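Local coordinates for protein phosphonate monoester hydrolase (PDB 4UPK) that is a hydrolase of the sulfatase family, in the alkaline phosphatase clan, and assembles as four copies of its chain, at residues Arg463-Glu471 against Pro478-Glu486; Asp55-Arg63 against Leu314-Gly325. All blocks are in the same frame, centred on the assembly; numbering follows the deposited sequence.

Contact 1: Arg463-Glu471 against Pro478-Glu486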
loop_
_atom_site.group_PDB
_atom_site.type_symbol
_atom_site.label_atom_id
_atom_site.label_comp_id
_atom_site.label_asym_id
_atom_site.label_seq_id
_atom_site.Cartn_x
_atom_site.Cartn_y
_atom_site.Cartn_z
ATOM N N ARG A 463 -12.856 -6.263 37.279
ATOM C CA ARG A 463 -13.778 -7.094 38.053
ATOM C C ARG A 463 -13.039 -8.256 38.649
ATOM O O ARG A 463 -12.703 -9.206 37.956
ATOM C CB ARG A 463 -14.978 -7.577 37.224
ATOM C CG ARG A 463 -15.815 -6.441 36.653
ATOM C CD ARG A 463 -16.856 -6.941 35.701
ATOM N NE ARG A 463 -17.372 -5.846 34.885
ATOM C CZ ARG A 463 -16.888 -5.503 33.696
ATOM N NH1 ARG A 463 -15.895 -6.197 33.150
ATOM N NH2 ARG A 463 -17.400 -4.469 33.039
ATOM N N ASP A 464 -12.763 -8.152 39.937
ATOM C CA ASP A 464 -12.102 -9.151 40.752
ATOM C C ASP A 464 -13.231 -10.009 41.373
ATOM O O ASP A 464 -14.403 -9.618 41.307
ATOM C CB ASP A 464 -11.255 -8.373 41.792
ATOM C CG ASP A 464 -10.721 -9.114 42.984
ATOM O OD1 ASP A 464 -9.798 -9.923 42.809
ATOM O OD2 ASP A 464 -11.164 -8.819 44.103
ATOM N N ALA A 465 -12.894 -11.181 41.931
ATOM C CA ALA A 465 -13.864 -12.093 42.568
ATOM C C ALA A 465 -14.723 -11.404 43.669
ATOM O O ALA A 465 -15.913 -11.711 43.819
ATOM C CB ALA A 465 -13.135 -13.295 43.152
ATOM N N ARG A 466 -14.101 -10.462 44.415
ATOM C CA ARG A 466 -14.720 -9.697 45.488
ATOM C C ARG A 466 -15.009 -8.222 45.104
ATOM O O ARG A 466 -16.083 -7.708 45.397
ATOM C CB ARG A 466 -13.840 -9.755 46.753
ATOM C CG ARG A 466 -14.455 -8.991 47.919
ATOM C CD ARG A 466 -13.674 -9.105 49.183
ATOM N NE ARG A 466 -14.208 -8.179 50.173
ATOM C CZ ARG A 466 -13.530 -7.720 51.214
ATOM N NH1 ARG A 466 -12.277 -8.093 51.414
ATOM N NH2 ARG A 466 -14.091 -6.864 52.047
ATOM N N PHE A 467 -14.037 -7.540 44.502
ATOM C CA PHE A 467 -14.204 -6.131 44.184
ATOM C C PHE A 467 -14.330 -5.781 42.724
ATOM O O PHE A 467 -13.944 -6.552 41.840
ATOM C CB PHE A 467 -13.040 -5.323 44.773
ATOM C CG PHE A 467 -12.876 -5.321 46.277
ATOM C CD1 PHE A 467 -13.564 -4.408 47.066
ATOM C CD2 PHE A 467 -11.964 -6.167 46.895
ATOM C CE1 PHE A 467 -13.374 -4.368 48.456
ATOM C CE2 PHE A 467 -11.773 -6.122 48.283
ATOM C CZ PHE A 467 -12.502 -5.238 49.055
ATOM N N THR A 468 -14.862 -4.571 42.478
ATOM C CA THR A 468 -14.914 -3.919 41.174
ATOM C C THR A 468 -14.291 -2.553 41.395
ATOM O O THR A 468 -14.711 -1.811 42.281
ATOM C CB THR A 468 -16.318 -3.867 40.555
ATOM O OG1 THR A 468 -16.764 -5.195 40.316
ATOM C CG2 THR A 468 -16.346 -3.083 39.231
ATOM N N LEU A 469 -13.254 -2.269 40.633
ATOM C CA LEU A 469 -12.525 -1.017 40.675
ATOM C C LEU A 469 -12.783 -0.239 39.369
ATOM O O LEU A 469 -12.747 -0.824 38.283
ATOM C CB LEU A 469 -11.008 -1.291 40.859
ATOM C CG LEU A 469 -10.057 -0.096 40.634
ATOM C CD1 LEU A 469 -10.012 0.838 41.838
ATOM C CD2 LEU A 469 -8.714 -0.567 40.302
ATOM N N VAL A 470 -13.043 1.079 39.495
ATOM C CA VAL A 470 -13.216 1.997 38.376
ATOM C C VAL A 470 -12.130 3.075 38.519
ATOM O O VAL A 470 -12.016 3.697 39.571
ATOM C CB VAL A 470 -14.640 2.605 38.268
ATOM C CG1 VAL A 470 -14.731 3.618 37.124
ATOM C CG2 VAL A 470 -15.717 1.515 38.115
ATOM N N GLU A 471 -11.314 3.280 37.463
ATOM C CA GLU A 471 -10.274 4.314 37.455
ATOM C C GLU A 471 -10.431 5.201 36.237
ATOM O O GLU A 471 -10.649 4.697 35.132
ATOM C CB GLU A 471 -8.871 3.694 37.485
ATOM C CG GLU A 471 -8.537 2.997 38.799
ATOM C CD GLU A 471 -7.976 3.862 39.910
ATOM O OE1 GLU A 471 -8.025 5.110 39.796
ATOM O OE2 GLU A 471 -7.470 3.277 40.895
ATOM N N PRO A 478 -11.310 7.232 42.082
ATOM C CA PRO A 478 -11.754 5.875 41.743
ATOM C C PRO A 478 -13.081 5.479 42.400
ATOM O O PRO A 478 -13.567 6.160 43.314
ATOM C CB PRO A 478 -10.619 4.990 42.275
ATOM C CG PRO A 478 -9.948 5.786 43.317
ATOM C CD PRO A 478 -10.074 7.216 42.897
ATOM N N MET A 479 -13.662 4.376 41.921
ATOM C CA MET A 479 -14.835 3.772 42.518
ATOM C C MET A 479 -14.403 2.401 42.999
ATOM O O MET A 479 -13.561 1.761 42.379
ATOM C CB MET A 479 -16.024 3.627 41.534
ATOM C CG MET A 479 -16.367 4.880 40.784
ATOM S SD MET A 479 -17.951 4.726 39.972
ATOM C CE MET A 479 -17.842 5.993 38.744
ATOM N N LEU A 480 -14.957 1.961 44.100
ATOM C CA LEU A 480 -14.678 0.633 44.623
ATOM C C LEU A 480 -15.965 0.012 45.156
ATOM O O LEU A 480 -16.588 0.580 46.032
ATOM C CB LEU A 480 -13.566 0.643 45.660
ATOM C CG LEU A 480 -13.083 -0.744 46.115
ATOM C CD1 LEU A 480 -12.339 -1.455 45.009
ATOM C CD2 LEU A 480 -12.243 -0.628 47.380
ATOM N N PHE A 481 -16.372 -1.136 44.573
ATOM C CA PHE A 481 -17.575 -1.864 44.946
ATOM C C PHE A 481 -17.196 -3.229 45.507
ATOM O O PHE A 481 -16.558 -4.017 44.829
ATOM C CB PHE A 481 -18.554 -1.977 43.747
ATOM C CG PHE A 481 -18.806 -0.665 43.028
ATOM C CD1 PHE A 481 -19.441 0.392 43.675
ATOM C CD2 PHE A 481 -18.434 -0.498 41.702
ATOM C CE1 PHE A 481 -19.666 1.607 43.019
ATOM C CE2 PHE A 481 -18.679 0.712 41.036
ATOM C CZ PHE A 481 -19.298 1.755 41.698
ATOM N N ASP A 482 -17.562 -3.487 46.764
ATOM C CA ASP A 482 -17.316 -4.742 47.461
ATOM C C ASP A 482 -18.539 -5.678 47.304
ATOM O O ASP A 482 -19.618 -5.384 47.829
ATOM C CB ASP A 482 -17.016 -4.449 48.944
ATOM C CG ASP A 482 -16.698 -5.648 49.830
ATOM O OD1 ASP A 482 -16.584 -6.787 49.292
ATOM O OD2 ASP A 482 -16.604 -5.460 51.063
ATOM N N HIS A 483 -18.358 -6.804 46.599
ATOM C CA HIS A 483 -19.412 -7.786 46.387
ATOM C C HIS A 483 -19.717 -8.687 47.607
ATOM O O HIS A 483 -20.712 -9.410 47.602
ATOM C CB HIS A 483 -19.267 -8.521 45.041
ATOM C CG HIS A 483 -19.190 -7.588 43.857
ATOM N ND1 HIS A 483 -20.302 -6.862 43.419
ATOM C CD2 HIS A 483 -18.133 -7.277 43.066
ATOM C CE1 HIS A 483 -19.885 -6.150 42.384
ATOM N NE2 HIS A 483 -18.584 -6.363 42.133
ATOM N N GLN A 484 -18.904 -8.580 48.674
ATOM C CA GLN A 484 -19.118 -9.255 49.950
ATOM C C GLN A 484 -19.877 -8.300 50.905
ATOM O O GLN A 484 -20.340 -8.722 51.959
ATOM C CB GLN A 484 -17.784 -9.691 50.568
ATOM C CG GLN A 484 -17.395 -11.126 50.221
ATOM C CD GLN A 484 -16.006 -11.485 50.686
ATOM O OE1 GLN A 484 -15.221 -12.044 49.923
ATOM N NE2 GLN A 484 -15.661 -11.166 51.934
ATOM N N GLY A 485 -19.972 -7.024 50.511
ATOM C CA GLY A 485 -20.675 -5.960 51.221
ATOM C C GLY A 485 -21.921 -5.544 50.469
ATOM O O GLY A 485 -22.750 -6.394 50.133
ATOM N N GLU A 486 -22.051 -4.240 50.182
ATOM C CA GLU A 486 -23.205 -3.644 49.480
ATOM C C GLU A 486 -23.212 -3.779 47.941
ATOM O O GLU A 486 -24.180 -3.378 47.284
ATOM C CB GLU A 486 -23.445 -2.190 49.911
ATOM C CG GLU A 486 -23.882 -2.066 51.364
ATOM C CD GLU A 486 -24.435 -0.711 51.764
ATOM O OE1 GLU A 486 -25.205 -0.116 50.972
ATOM O OE2 GLU A 486 -24.099 -0.240 52.874
#
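Arg466 and Asp482 form a side-on salt bridge, two nitrogens each hydrogen-bonded to one carboxylate oxygen: NE of Arg466 lies 2.9 Å from OD1 of Asp482, and NH2 of Arg466 is 3.0 Å from OD2 of Asp482. The Arg466 chain is extended from CG to NE, with CG opposite the backbone N (chi1 -179°), and the guanidinium meets the carboxylate from above rather than in plane, the two planes being 60° apart. Gln484 N reaches OD1 from the opposite face in an Asx turn, so the carboxylate is fixed from both sides. Phe467 CZ covers one face of the guanidinium over its centre, and the Gln484 amide, nearly parallel, brings NE2 over the other, offset toward the rim. The two strands form a beta hairpin, the last step of a four-stranded antiparallel sheet, in which Thr468 and Phe481 make a hydrogen-bonded pair, as do Val470 and Met479. Thr468 OG1 and NE2 of His483 share a hydrogen bond of 2.8 Å, the hydroxyl at the ring edge, in its plane. On the same sheet face Val470 lies alongside Met479, pointing the same way, with their CB atoms 3.7 Å apart. Phe467 and Leu480 meet on the opposite face, CD1 to CD1 at 3.8 Å, where Phe467 also packs on helix 499-515. At the far end Glu471 OE2 is hydrogen-bonded to Ser506 and forms a salt bridge with Arg507 of the second subunit.

Contact 2: Asp55-Arg63 against Leu314-Gly325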
loop_
_atom_site.group_PDB
_atom_site.type_symbol
_atom_site.label_atom_id
_atom_site.label_comp_id
_atom_site.label_asym_id
_atom_site.label_seq_id
_atom_site.Cartn_x
_atom_site.Cartn_y
_atom_site.Cartn_z
ATOM N N ASP A 55 -37.017 -15.239 34.646
ATOM C CA ASP A 55 -38.385 -15.714 34.920
ATOM C C ASP A 55 -39.494 -14.786 34.412
ATOM O O ASP A 55 -40.670 -15.135 34.517
ATOM C CB ASP A 55 -38.572 -16.006 36.415
ATOM C CG ASP A 55 -37.776 -17.200 36.939
ATOM O OD1 ASP A 55 -37.477 -18.132 36.129
ATOM O OD2 ASP A 55 -37.473 -17.221 38.168
ATOM N N HIS A 56 -39.134 -13.619 33.868
ATOM C CA HIS A 56 -40.087 -12.620 33.369
ATOM C C HIS A 56 -40.075 -12.478 31.859
ATOM O O HIS A 56 -40.694 -11.552 31.326
ATOM C CB HIS A 56 -39.852 -11.273 34.077
ATOM C CG HIS A 56 -39.965 -11.387 35.566
ATOM N ND1 HIS A 56 -38.850 -11.601 36.350
ATOM C CD2 HIS A 56 -41.072 -11.446 36.352
ATOM C CE1 HIS A 56 -39.296 -11.712 37.591
ATOM N NE2 HIS A 56 -40.626 -11.633 37.643
ATOM N N VAL A 57 -39.383 -13.397 31.159
ATOM C CA VAL A 57 -39.261 -13.376 29.702
ATOM C C VAL A 57 -39.111 -14.810 29.139
ATOM O O VAL A 57 -38.419 -15.651 29.721
ATOM C CB VAL A 57 -38.151 -12.378 29.210
ATOM C CG1 VAL A 57 -36.750 -12.766 29.700
ATOM C CG2 VAL A 57 -38.179 -12.199 27.688
ATOM N N GLU A 58 -39.772 -15.075 28.004
ATOM C CA GLU A 58 -39.719 -16.361 27.330
ATOM C C GLU A 58 -38.647 -16.334 26.281
ATOM O O GLU A 58 -38.758 -15.581 25.322
ATOM C CB GLU A 58 -41.077 -16.733 26.688
ATOM C CG GLU A 58 -42.289 -16.651 27.611
ATOM C CD GLU A 58 -42.232 -17.453 28.892
ATOM O OE1 GLU A 58 -41.895 -18.654 28.828
ATOM O OE2 GLU A 58 -42.554 -16.885 29.960
ATOM N N LEU A 59 -37.592 -17.153 26.467
ATOM C CA LEU A 59 -36.485 -17.287 25.506
ATOM C C LEU A 59 -36.249 -18.797 25.232
ATOM O O LEU A 59 -35.132 -19.290 25.448
ATOM C CB LEU A 59 -35.207 -16.578 26.010
ATOM C CG LEU A 59 -35.299 -15.065 26.296
ATOM C CD1 LEU A 59 -33.992 -14.546 26.903
ATOM C CD2 LEU A 59 -35.640 -14.257 25.023
ATOM N N PRO A 60 -37.271 -19.549 24.748
ATOM C CA PRO A 60 -37.112 -21.001 24.593
ATOM C C PRO A 60 -36.037 -21.503 23.656
ATOM O O PRO A 60 -35.449 -22.539 23.960
ATOM C CB PRO A 60 -38.505 -21.459 24.149
ATOM C CG PRO A 60 -39.105 -20.267 23.524
ATOM C CD PRO A 60 -38.658 -19.162 24.414
ATOM N N HIS A 61 -35.814 -20.827 22.516
ATOM C CA HIS A 61 -34.827 -21.278 21.535
ATOM C C HIS A 61 -33.402 -21.068 21.994
ATOM O O HIS A 61 -32.576 -21.970 21.835
ATOM C CB HIS A 61 -35.116 -20.713 20.138
ATOM C CG HIS A 61 -36.396 -21.219 19.573
ATOM N ND1 HIS A 61 -36.515 -22.511 19.119
ATOM C CD2 HIS A 61 -37.578 -20.588 19.415
ATOM C CE1 HIS A 61 -37.759 -22.623 18.674
ATOM N NE2 HIS A 61 -38.435 -21.485 18.836
ATOM N N LEU A 62 -33.139 -19.928 22.648
ATOM C CA LEU A 62 -31.833 -19.608 23.253
ATOM C C LEU A 62 -31.560 -20.530 24.461
ATOM O O LEU A 62 -30.434 -20.978 24.656
ATOM C CB LEU A 62 -31.763 -18.120 23.657
ATOM C CG LEU A 62 -31.717 -17.112 22.491
ATOM C CD1 LEU A 62 -32.103 -15.722 22.951
ATOM C CD2 LEU A 62 -30.350 -17.084 21.819
ATOM N N ARG A 63 -32.600 -20.841 25.231
ATOM C CA ARG A 63 -32.492 -21.734 26.395
ATOM C C ARG A 63 -32.365 -23.200 25.962
ATOM O O ARG A 63 -31.686 -23.975 26.638
ATOM C CB ARG A 63 -33.664 -21.521 27.366
ATOM C CG ARG A 63 -33.492 -20.269 28.208
ATOM C CD ARG A 63 -34.738 -19.864 28.979
ATOM N NE ARG A 63 -34.619 -18.493 29.484
ATOM C CZ ARG A 63 -35.642 -17.694 29.776
ATOM N NH1 ARG A 63 -36.892 -18.119 29.628
ATOM N NH2 ARG A 63 -35.423 -16.463 30.209
ATOM N N LEU A 314 -38.399 -6.636 26.670
ATOM C CA LEU A 314 -38.519 -8.076 26.868
ATOM C C LEU A 314 -39.324 -8.749 25.749
ATOM O O LEU A 314 -38.983 -9.856 25.348
ATOM C CB LEU A 314 -39.107 -8.417 28.256
ATOM C CG LEU A 314 -38.316 -7.988 29.498
ATOM C CD1 LEU A 314 -39.136 -8.215 30.754
ATOM C CD2 LEU A 314 -36.973 -8.726 29.594
ATOM N N GLY A 315 -40.331 -8.055 25.219
ATOM C CA GLY A 315 -41.156 -8.538 24.106
ATOM C C GLY A 315 -40.381 -8.661 22.803
ATOM O O GLY A 315 -40.548 -9.639 22.083
ATOM N N LEU A 316 -39.452 -7.709 22.537
ATOM C CA LEU A 316 -38.535 -7.694 21.380
ATOM C C LEU A 316 -37.496 -8.816 21.474
ATOM O O LEU A 316 -37.151 -9.398 20.439
ATOM C CB LEU A 316 -37.843 -6.329 21.217
ATOM C CG LEU A 316 -38.714 -5.175 20.720
ATOM C CD1 LEU A 316 -37.994 -3.820 20.939
ATOM C CD2 LEU A 316 -39.103 -5.363 19.269
ATOM N N ALA A 317 -37.004 -9.120 22.696
ATOM C CA ALA A 317 -36.074 -10.230 22.978
ATOM C C ALA A 317 -36.792 -11.576 22.681
ATOM O O ALA A 317 -36.211 -12.427 22.021
ATOM C CB ALA A 317 -35.606 -10.183 24.418
ATOM N N THR A 318 -38.063 -11.731 23.094
ATOM C CA THR A 318 -38.863 -12.928 22.786
ATOM C C THR A 318 -39.030 -13.084 21.230
ATOM O O THR A 318 -38.861 -14.182 20.720
ATOM C CB THR A 318 -40.158 -12.949 23.644
ATOM O OG1 THR A 318 -39.776 -13.181 25.001
ATOM C CG2 THR A 318 -41.170 -14.047 23.217
ATOM N N GLU A 319 -39.294 -11.984 20.492
ATOM C CA GLU A 319 -39.406 -12.036 19.041
ATOM C C GLU A 319 -38.059 -12.414 18.382
ATOM O O GLU A 319 -38.050 -13.182 17.430
ATOM C CB GLU A 319 -39.985 -10.739 18.472
ATOM C CG GLU A 319 -40.300 -10.838 16.969
ATOM C CD GLU A 319 -40.478 -9.500 16.277
ATOM O OE1 GLU A 319 -40.025 -8.477 16.837
ATOM O OE2 GLU A 319 -41.093 -9.465 15.188
ATOM N N VAL A 320 -36.929 -11.948 18.926
ATOM C CA VAL A 320 -35.594 -12.340 18.424
ATOM C C VAL A 320 -35.427 -13.852 18.622
ATOM O O VAL A 320 -34.996 -14.557 17.703
ATOM C CB VAL A 320 -34.465 -11.503 19.099
ATOM C CG1 VAL A 320 -33.102 -12.189 19.022
ATOM C CG2 VAL A 320 -34.416 -10.096 18.514
ATOM N N ASP A 321 -35.806 -14.337 19.821
ATOM C CA ASP A 321 -35.789 -15.747 20.167
ATOM C C ASP A 321 -36.553 -16.616 19.159
ATOM O O ASP A 321 -35.983 -17.593 18.713
ATOM C CB ASP A 321 -36.328 -15.983 21.569
ATOM C CG ASP A 321 -36.041 -17.383 22.033
ATOM O OD1 ASP A 321 -34.945 -17.607 22.567
ATOM O OD2 ASP A 321 -36.877 -18.279 21.776
ATOM N N THR A 322 -37.825 -16.282 18.821
ATOM C CA THR A 322 -38.670 -17.040 17.863
ATOM C C THR A 322 -37.981 -17.175 16.504
ATOM O O THR A 322 -37.995 -18.254 15.929
ATOM C CB THR A 322 -40.063 -16.382 17.703
ATOM O OG1 THR A 322 -40.668 -16.158 18.979
ATOM C CG2 THR A 322 -41.012 -17.190 16.815
ATOM N N HIS A 323 -37.383 -16.083 16.000
ATOM C CA HIS A 323 -36.670 -16.074 14.730
ATOM C C HIS A 323 -35.347 -16.843 14.745
ATOM O O HIS A 323 -34.998 -17.421 13.724
ATOM C CB HIS A 323 -36.567 -14.658 14.137
ATOM C CG HIS A 323 -37.893 -14.162 13.665
ATOM N ND1 HIS A 323 -38.442 -14.615 12.487
ATOM C CD2 HIS A 323 -38.786 -13.354 14.281
ATOM C CE1 HIS A 323 -39.634 -14.043 12.398
ATOM N NE2 HIS A 323 -39.886 -13.278 13.457
ATOM N N ILE A 324 -34.650 -16.920 15.897
ATOM C CA ILE A 324 -33.402 -17.694 16.063
ATOM C C ILE A 324 -33.728 -19.202 15.996
ATOM O O ILE A 324 -32.935 -19.968 15.467
ATOM C CB ILE A 324 -32.575 -17.263 17.337
ATOM C CG1 ILE A 324 -31.867 -15.926 17.073
ATOM C CG2 ILE A 324 -31.538 -18.353 17.794
ATOM C CD1 ILE A 324 -31.144 -15.292 18.277
ATOM N N GLY A 325 -34.920 -19.592 16.468
ATOM C CA GLY A 325 -35.425 -20.963 16.367
ATOM C C GLY A 325 -35.550 -21.434 14.924
ATOM O O GLY A 325 -35.266 -22.590 14.619
#
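The N-terminus of helix 60-67 is received by an acid from the long helix 303-333, and the contact shows how a buried carboxylate can serve backbone N-H groups of a first helical turn. Leu59 holds the N-cap position, and Pro60, next in line, has no N-H to give. Asp321 meets the two that follow: His61 N is hydrogen-bonded at 2.9 Å to OD2 of Asp321, on its syn lone pair, while Leu62 N is 2.9 Å from OD1 of Asp321, also on the syn side but 19° out of the carboxylate plane. With CG opposite the backbone N (chi1 -168°), the acid stands out from its own helix into this position. The helix end would probably favour its negative charge. Leu62 slides past the carboxylate, its CG 3.3 Å from OD1 of Asp321, and carries CD2 on to Ile324 CD1. His61 lays one ring face over Gly325, whose CA is 3.4 Å from the ring centroid, a CH-pi contact made close by the lack of a side chain. Toward the start of 55-63, Glu58 O accepts a hydrogen bond from Thr318 OG1 at 2.6 Å, and Tyr256 OH bonds both Thr318 OG1 and Glu58 N. Val57 CB rests 3.9 Å from CD2 of Leu314, and the carbonyl of Val57 takes both terminal nitrogens of Arg63, end-on. Leu59 CD2 settles against Ala317. A side-chain carboxylate of one helix thus binds the N-H groups of His61 and Leu62 in another's first turn, joining helix to helix start within the sulfatase alpha/beta fold.

Overall arrangement
The two contacts follow one another along the chain: contact 2 brings together residues 55-63 and 314-325, and contact 1 closes a hairpin only later, at 463-486. Their centres are 32 Å apart and their nearest atoms about 20 Å, with no touch and no shared helix or strand. Contact 2 belongs to the large alpha/beta part of the sulfatase fold, where Val320 and Ile324 of helix 303-333 pack on strand 35-41 of the large mixed sheet. Contact 1 belongs to the separate four-stranded antiparallel sheet, beside helix 499-515. This division, a large alpha/beta part followed by a smaller sheet, is the usual sulfatase architecture, with long-range closure in one and local pairing in the other.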